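Hypothetical membrane protein (Corynebacterium glutamicum, PDB 6JSB) binds heme through an HtaA-type domain and probably passes it along the heme uptake machinery of corynebacteria. Local coordinates at residues H76-N81 against I96-F101; V117-R122 against T137-A142. All coordinates share one frame; numbering follows the deposited sequence. Where two conformers were deposited one is given.

Overall arrangement
Contact 1 (76-81 with 96-101) and contact 2 (117-122 with 137-142) lie in one curled antiparallel sheet, their centres about 14 Å apart. They follow in series along the chain. Contact 1 pairs strands 68-81 and 95-109, and contact 2 pairs strands 112-122 and 139-146. Strands 95-109 and 112-122 are neighbours in the sheet and join the two contacts directly. D100 N probably bonds K120 O, and L99 packs on S121. Contact 1 supplies H80, I96 and L97 to the heme pocket. R122, at the far end of contact 2's first strand, also belongs to the heme pocket. One continuous sheet of the HtaA domain therefore links the pocket to the corner at 137-138.

Contact 1 of 2, residues H76-N81 against I96-F101; sequences HWTGHN and ILDLDF. With HEM (protoporphyrin IX containing Fe), chain C.
Backbone bonds join the two antiparallel strands. W77 and L99 form a hydrogen-bonded pair, with W77 N to L99 O at 2.8 Å. A classic beta bulge follows, where I96 and L97 both face G79. Within it, I96 N turns to H80 O and meets it from above the carbonyl plane.

One side-chain hydrogen bond crosses the face of H76, T78, D98 and D100. H76 CG stands anti to the backbone N (chi1 -174°), and NE2 reaches D98 OD1 at 2.7 Å. The oxygen lies in the imidazole plane, but the donor sits above the carboxylate plane. D100 OD1, beside H76 CB, forms a salt bridge with R43.

On the other face L99 lies alongside W77, its CD2 over one indole face near the rim. W77 CH2 meets F101 CD2 obliquely at 3.7 Å.

Heme lies against the end of the pair. The H80 ring lies over pyrrole B, with CE1 3.1 Å from HEM C2B. L97 CD1 touches HEM C4C at 3.6 Å. Y34 holds H80 ND1, and NE2 bonds the OH of Y23, the axial ligand. H80 is thus second-shell to the iron; its bond is consistent with orienting Y23 and may shift the charge on the phenol oxygen.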
loop_
_atom_site.group_PDB
_atom_site.type_symbol
_atom_site.label_atom_id
_atom_site.label_comp_id
_atom_site.label_asym_id
_atom_site.label_seq_id
_atom_site.Cartn_x
_atom_site.Cartn_y
_atom_site.Cartn_z
ATOM N N HIS A 76 -7.706 -3.686 1.969
ATOM C CA HIS A 76 -7.753 -4.920 2.772
ATOM C C HIS A 76 -7.871 -6.082 1.800
ATOM O O HIS A 76 -8.833 -6.119 1.008
ATOM C CB HIS A 76 -8.994 -4.878 3.683
ATOM C CG HIS A 76 -9.096 -6.008 4.655
ATOM N ND1 HIS A 76 -10.316 -6.419 5.157
ATOM C CD2 HIS A 76 -8.157 -6.798 5.228
ATOM C CE1 HIS A 76 -10.120 -7.422 6.005
ATOM N NE2 HIS A 76 -8.821 -7.667 6.080
ATOM N N TRP A 77 -6.948 -7.049 1.870
ATOM C CA TRP A 77 -7.022 -8.261 1.048
ATOM C C TRP A 77 -7.318 -9.469 1.941
ATOM O O TRP A 77 -6.708 -9.613 3.016
ATOM C CB TRP A 77 -5.689 -8.560 0.379
ATOM C CG TRP A 77 -5.150 -7.556 -0.614
ATOM C CD1 TRP A 77 -5.126 -7.717 -1.987
ATOM C CD2 TRP A 77 -4.426 -6.343 -0.334
ATOM N NE1 TRP A 77 -4.478 -6.650 -2.571
ATOM C CE2 TRP A 77 -4.062 -5.779 -1.573
ATOM C CE3 TRP A 77 -4.096 -5.652 0.865
ATOM C CZ2 TRP A 77 -3.320 -4.579 -1.666
ATOM C CZ3 TRP A 77 -3.380 -4.478 0.784
ATOM C CH2 TRP A 77 -3.008 -3.930 -0.483
ATOM N N THR A 78 -8.188 -10.370 1.477
ATOM C CA THR A 78 -8.498 -11.562 2.269
ATOM C C THR A 78 -8.583 -12.765 1.335
ATOM O O THR A 78 -9.233 -12.707 0.287
ATOM C CB THR A 78 -9.847 -11.423 3.018
ATOM O OG1 THR A 78 -10.826 -10.794 2.196
ATOM C CG2 THR A 78 -9.671 -10.516 4.275
ATOM N N GLY A 79 -7.951 -13.862 1.736
ATOM C CA GLY A 79 -8.068 -15.118 1.002
ATOM C C GLY A 79 -7.716 -16.333 1.858
ATOM O O GLY A 79 -7.420 -16.232 3.052
ATOM N N HIS A 80 -7.825 -17.520 1.251
ATOM C CA HIS A 80 -7.503 -18.773 1.937
ATOM C C HIS A 80 -8.311 -18.929 3.230
ATOM O O HIS A 80 -7.774 -19.213 4.287
ATOM C CB HIS A 80 -5.978 -18.904 2.235
ATOM C CG HIS A 80 -5.133 -18.890 0.992
ATOM N ND1 HIS A 80 -4.979 -20.002 0.182
ATOM C CD2 HIS A 80 -4.368 -17.900 0.447
ATOM C CE1 HIS A 80 -4.187 -19.668 -0.840
ATOM N NE2 HIS A 80 -3.805 -18.408 -0.694
ATOM N N ASN A 81 -9.625 -18.871 3.101
ATOM C CA ASN A 81 -10.469 -18.986 4.281
ATOM C C ASN A 81 -10.520 -20.414 4.814
ATOM O O ASN A 81 -10.991 -21.332 4.143
ATOM C CB ASN A 81 -11.890 -18.512 4.006
ATOM C CG ASN A 81 -12.604 -18.205 5.308
ATOM O OD1 ASN A 81 -12.850 -19.127 6.105
ATOM N ND2 ASN A 81 -12.865 -16.940 5.580
ATOM N N ILE A 96 -6.802 -17.156 6.210
ATOM C CA ILE A 96 -5.368 -17.359 6.512
ATOM C C ILE A 96 -4.519 -16.218 5.986
ATOM O O ILE A 96 -3.520 -15.823 6.622
ATOM C CB ILE A 96 -4.910 -18.717 5.965
ATOM C CG1 ILE A 96 -5.611 -19.805 6.822
ATOM C CG2 ILE A 96 -3.394 -18.812 6.089
ATOM C CD1 ILE A 96 -5.463 -21.243 6.247
ATOM N N LEU A 97 -4.846 -15.694 4.800
ATOM C CA LEU A 97 -4.204 -14.518 4.252
ATOM C C LEU A 97 -5.131 -13.351 4.584
ATOM O O LEU A 97 -6.306 -13.309 4.154
ATOM C CB LEU A 97 -3.957 -14.664 2.742
ATOM C CG LEU A 97 -3.122 -13.553 2.108
ATOM C CD1 LEU A 97 -2.766 -14.085 0.719
ATOM C CD2 LEU A 97 -3.923 -12.226 1.999
ATOM N N ASP A 98 -4.649 -12.426 5.415
ATOM C CA ASP A 98 -5.505 -11.305 5.816
ATOM C C ASP A 98 -4.571 -10.120 6.029
ATOM O O ASP A 98 -3.844 -10.068 7.027
ATOM C CB ASP A 98 -6.297 -11.662 7.086
ATOM C CG ASP A 98 -7.372 -10.646 7.428
ATOM O OD1 ASP A 98 -7.163 -9.432 7.203
ATOM O OD2 ASP A 98 -8.443 -11.045 8.000
ATOM N N LEU A 99 -4.557 -9.232 5.050
ATOM C CA LEU A 99 -3.527 -8.190 4.908
ATOM C C LEU A 99 -4.194 -6.823 4.744
ATOM O O LEU A 99 -5.140 -6.675 3.962
ATOM C CB LEU A 99 -2.692 -8.482 3.640
ATOM C CG LEU A 99 -1.745 -7.359 3.193
ATOM C CD1 LEU A 99 -0.593 -7.099 4.180
ATOM C CD2 LEU A 99 -1.131 -7.760 1.830
ATOM N N ASP A 100 -3.712 -5.821 5.464
ATOM C CA ASP A 100 -4.293 -4.491 5.360
ATOM C C ASP A 100 -3.160 -3.486 5.313
ATOM O O ASP A 100 -2.245 -3.566 6.149
ATOM C CB ASP A 100 -5.172 -4.201 6.560
ATOM C CG ASP A 100 -6.000 -2.973 6.367
ATOM O OD1 ASP A 100 -7.206 -3.082 5.989
ATOM O OD2 ASP A 100 -5.483 -1.862 6.621
ATOM N N PHE A 101 -3.161 -2.588 4.316
ATOM C CA PHE A 101 -2.216 -1.476 4.240
ATOM C C PHE A 101 -3.000 -0.181 4.357
ATOM O O PHE A 101 -3.981 -0.003 3.641
ATOM C CB PHE A 101 -1.468 -1.449 2.895
ATOM C CG PHE A 101 -0.409 -2.515 2.717
ATOM C CD1 PHE A 101 0.332 -2.967 3.776
ATOM C CD2 PHE A 101 -0.035 -2.941 1.468
ATOM C CE1 PHE A 101 1.402 -3.892 3.584
ATOM C CE2 PHE A 101 1.000 -3.911 1.285
ATOM C CZ PHE A 101 1.704 -4.377 2.351
HETATM C CHA HEM C . 1.665 -16.988 -3.795
HETATM C CHB HEM C . -0.797 -20.620 -1.735
HETATM C CHC HEM C . -0.931 -18.046 2.419
HETATM C CHD HEM C . 1.258 -14.258 0.216
HETATM C C1A HEM C . 1.078 -18.214 -3.549
HETATM C C2A HEM C . 1.121 -19.320 -4.487
HETATM C C3A HEM C . 0.430 -20.352 -3.947
HETATM C C4A HEM C . -0.049 -19.895 -2.643
HETATM C CMA HEM C . 0.178 -21.762 -4.565
HETATM C CAA HEM C . 1.855 -19.270 -5.843
HETATM C CBA HEM C . 0.877 -18.882 -6.943
HETATM C CGA HEM C . 1.650 -18.497 -8.184
HETATM O O1A HEM C . 0.993 -18.262 -9.237
HETATM O O2A HEM C . 2.916 -18.415 -8.099
HETATM C C1B HEM C . -1.049 -20.233 -0.448
HETATM C C2B HEM C . -1.768 -21.033 0.544
HETATM C C3B HEM C . -1.803 -20.335 1.693
HETATM C C4B HEM C . -1.135 -19.045 1.476
HETATM C CMB HEM C . -2.307 -22.457 0.226
HETATM C CAB HEM C . -2.440 -20.710 3.064
HETATM C CBB HEM C . -3.400 -21.634 3.163
HETATM C C1C HEM C . -0.363 -16.787 2.195
HETATM C C2C HEM C . -0.253 -15.729 3.169
HETATM C C3C HEM C . 0.308 -14.654 2.565
HETATM C C4C HEM C . 0.634 -15.037 1.194
HETATM C CMC HEM C . -0.815 -15.774 4.615
HETATM C CAC HEM C . 0.522 -13.332 3.281
HETATM C CBC HEM C . 0.457 -12.213 2.573
HETATM C C1D HEM C . 1.562 -14.697 -1.056
HETATM C C2D HEM C . 2.267 -13.912 -2.043
HETATM C C3D HEM C . 2.395 -14.644 -3.170
HETATM C C4D HEM C . 1.746 -15.924 -2.937
HETATM C CMD HEM C . 2.819 -12.499 -1.755
HETATM C CAD HEM C . 3.093 -14.185 -4.487
HETATM C CBD HEM C . 1.968 -13.665 -5.419
HETATM C CGD HEM C . 2.637 -13.168 -6.699
HETATM O O1D HEM C . 3.081 -14.061 -7.500
HETATM O O2D HEM C . 2.722 -11.901 -6.857
HETATM N NA HEM C . 0.365 -18.589 -2.391
HETATM N NB HEM C . -0.726 -19.032 0.147
HETATM N NC HEM C . 0.213 -16.333 1.005
HETATM N ND HEM C . 1.250 -15.889 -1.651
HETATM FE FE HEM C . 0.052 -17.314 -0.713
#

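Contact 2 of 2, residues V117-R122 against T137-A142; sequences VDFKSR and TQAELA
V117 makes the one backbone bridge to segment 137-142, a hydrogen-bonded antiparallel pair with A139. V117 N bonds A139 O at 2.9 Å. The return bond, A139 N to V117 O, is 2.8 Å long and comes from above the carbonyl plane. The CG2 branch of V117 stands between the backbone N and the carbonyl carbon and touches L141 CB at 3.8 Å.

D118 grips Q138 twice through one oxygen. Its CG lies beside the backbone N, which sends OD1 across to the corner. Q138 N meets the anti lone pair of OD1 at 2.8 Å. Q138 NE2 comes to the same atom at 2.9 Å from above the carboxylate plane, along a nearly straight bond (167°). The Q138 chain bends at chi2 (-69°) to bring its amide there, almost perpendicular to the carboxylate. N103 bonds D118 OD2 and Q138 NE2, and T105 bonds Q138 OE1, so both side-chain ends are held from strand 95-109.

F119 turns a ring edge to A139, with CE2 3.6 Å from CB in the ring plane.

The two short strand segments run at 93° to each other, so they meet at the V117 end. Q138 and A139 both face V117 in a G1 beta bulge, with Q138 in a left-handed backbone conformation. The bulge marks the corner where the chain leaves strand 133-136 for strand 139-146 of the curled antiparallel sheet of the HtaA domain.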
loop_
_atom_site.group_PDB
_atom_site.type_symbol
_atom_site.label_atom_id
_atom_site.label_comp_id
_atom_site.label_asym_id
_atom_site.label_seq_id
_atom_site.Cartn_x
_atom_site.Cartn_y
_atom_site.Cartn_z
ATOM N N VAL A 117 4.155 2.371 5.670
ATOM C CA VAL A 117 2.730 2.025 5.659
ATOM C C VAL A 117 2.348 1.526 7.038
ATOM O O VAL A 117 3.141 0.941 7.749
ATOM C CB VAL A 117 2.327 0.931 4.628
ATOM C CG1 VAL A 117 2.458 1.431 3.196
ATOM C CG2 VAL A 117 3.057 -0.390 4.852
ATOM N N ASP A 118 1.084 1.764 7.405
ATOM C CA ASP A 118 0.499 1.066 8.545
ATOM C C ASP A 118 0.013 -0.295 8.055
ATOM O O ASP A 118 -0.728 -0.371 7.051
ATOM C CB ASP A 118 -0.702 1.811 9.116
ATOM C CG ASP A 118 -0.382 3.168 9.673
ATOM O OD1 ASP A 118 0.808 3.508 9.867
ATOM O OD2 ASP A 118 -1.364 3.911 9.922
ATOM N N PHE A 119 0.451 -1.373 8.705
ATOM C CA PHE A 119 0.072 -2.707 8.181
ATOM C C PHE A 119 -0.446 -3.588 9.294
ATOM O O PHE A 119 -0.138 -3.403 10.476
ATOM C CB PHE A 119 1.213 -3.481 7.451
ATOM C CG PHE A 119 2.290 -4.010 8.370
ATOM C CD1 PHE A 119 2.178 -5.272 8.946
ATOM C CD2 PHE A 119 3.388 -3.251 8.624
ATOM C CE1 PHE A 119 3.142 -5.775 9.835
ATOM C CE2 PHE A 119 4.396 -3.752 9.484
ATOM C CZ PHE A 119 4.260 -4.996 10.095
ATOM N N LYS A 120 -1.326 -4.511 8.877
ATOM C CA LYS A 120 -1.811 -5.549 9.769
ATOM C C LYS A 120 -1.919 -6.778 8.873
ATOM O O LYS A 120 -2.685 -6.767 7.886
ATOM C CB LYS A 120 -3.179 -5.123 10.373
ATOM C CG LYS A 120 -3.837 -6.144 11.287
ATOM C CD LYS A 120 -5.300 -5.652 11.596
ATOM C CE LYS A 120 -6.083 -6.584 12.570
ATOM N NZ LYS A 120 -7.547 -6.403 12.344
ATOM N N SER A 121 -1.114 -7.805 9.138
ATOM C CA SER A 121 -1.058 -8.954 8.227
ATOM C C SER A 121 -0.872 -10.237 9.027
ATOM O O SER A 121 0.053 -10.322 9.837
ATOM C CB SER A 121 0.124 -8.775 7.265
ATOM O OG SER A 121 0.175 -9.873 6.348
ATOM N N ARG A 122 -1.696 -11.265 8.791
ATOM C CA ARG A 122 -1.399 -12.527 9.464
ATOM C C ARG A 122 -0.064 -13.095 8.982
ATOM O O ARG A 122 0.210 -13.162 7.772
ATOM C CB ARG A 122 -2.490 -13.561 9.192
ATOM C CG ARG A 122 -3.849 -13.147 9.716
ATOM C CD ARG A 122 -4.796 -14.357 9.647
ATOM N NE ARG A 122 -6.170 -14.012 9.996
ATOM C CZ ARG A 122 -6.639 -13.813 11.236
ATOM N NH1 ARG A 122 -5.825 -13.894 12.330
ATOM N NH2 ARG A 122 -7.952 -13.563 11.404
ATOM N N THR A 137 3.158 0.387 12.608
ATOM C CA THR A 137 2.688 1.733 12.308
ATOM C C THR A 137 3.798 2.460 11.563
ATOM O O THR A 137 4.924 2.558 12.088
ATOM C CB THR A 137 2.353 2.478 13.596
ATOM O OG1 THR A 137 1.256 1.797 14.238
ATOM C CG2 THR A 137 1.979 3.943 13.283
ATOM N N GLN A 138 3.492 2.948 10.346
ATOM C CA GLN A 138 4.480 3.641 9.487
ATOM C C GLN A 138 5.763 2.832 9.380
ATOM O O GLN A 138 6.899 3.351 9.536
ATOM C CB GLN A 138 4.767 5.058 9.983
ATOM C CG GLN A 138 3.491 5.912 9.997
ATOM C CD GLN A 138 3.022 6.200 8.603
ATOM O OE1 GLN A 138 3.656 6.964 7.886
ATOM N NE2 GLN A 138 1.928 5.589 8.206
ATOM N N ALA A 139 5.580 1.556 9.083
ATOM C CA ALA A 139 6.727 0.677 8.911
ATOM C C ALA A 139 7.303 0.820 7.505
ATOM O O ALA A 139 6.571 1.065 6.546
ATOM C CB ALA A 139 6.299 -0.762 9.163
ATOM N N GLU A 140 8.633 0.571 7.362
ATOM C CA GLU A 140 9.258 0.682 6.024
ATOM C C GLU A 140 8.959 -0.577 5.217
ATOM O O GLU A 140 9.557 -1.631 5.471
ATOM C CB GLU A 140 10.772 0.863 6.152
ATOM C CG GLU A 140 11.111 2.080 6.962
ATOM C CD GLU A 140 12.657 2.271 7.115
ATOM O OE1 GLU A 140 13.001 3.234 7.793
ATOM O OE2 GLU A 140 13.461 1.527 6.480
ATOM N N LEU A 141 8.072 -0.442 4.222
ATOM C CA LEU A 141 7.683 -1.557 3.379
ATOM C C LEU A 141 8.583 -1.663 2.165
ATOM O O LEU A 141 8.865 -2.775 1.707
ATOM C CB LEU A 141 6.239 -1.349 2.922
ATOM C CG LEU A 141 5.726 -2.461 2.000
ATOM C CD1 LEU A 141 5.470 -3.748 2.741
ATOM C CD2 LEU A 141 4.417 -2.001 1.268
ATOM N N ALA A 142 9.011 -0.530 1.595
ATOM C CA ALA A 142 9.759 -0.590 0.344
ATOM C C ALA A 142 10.704 0.580 0.276
ATOM O O ALA A 142 10.403 1.658 0.829
ATOM C CB ALA A 142 8.814 -0.563 -0.911
#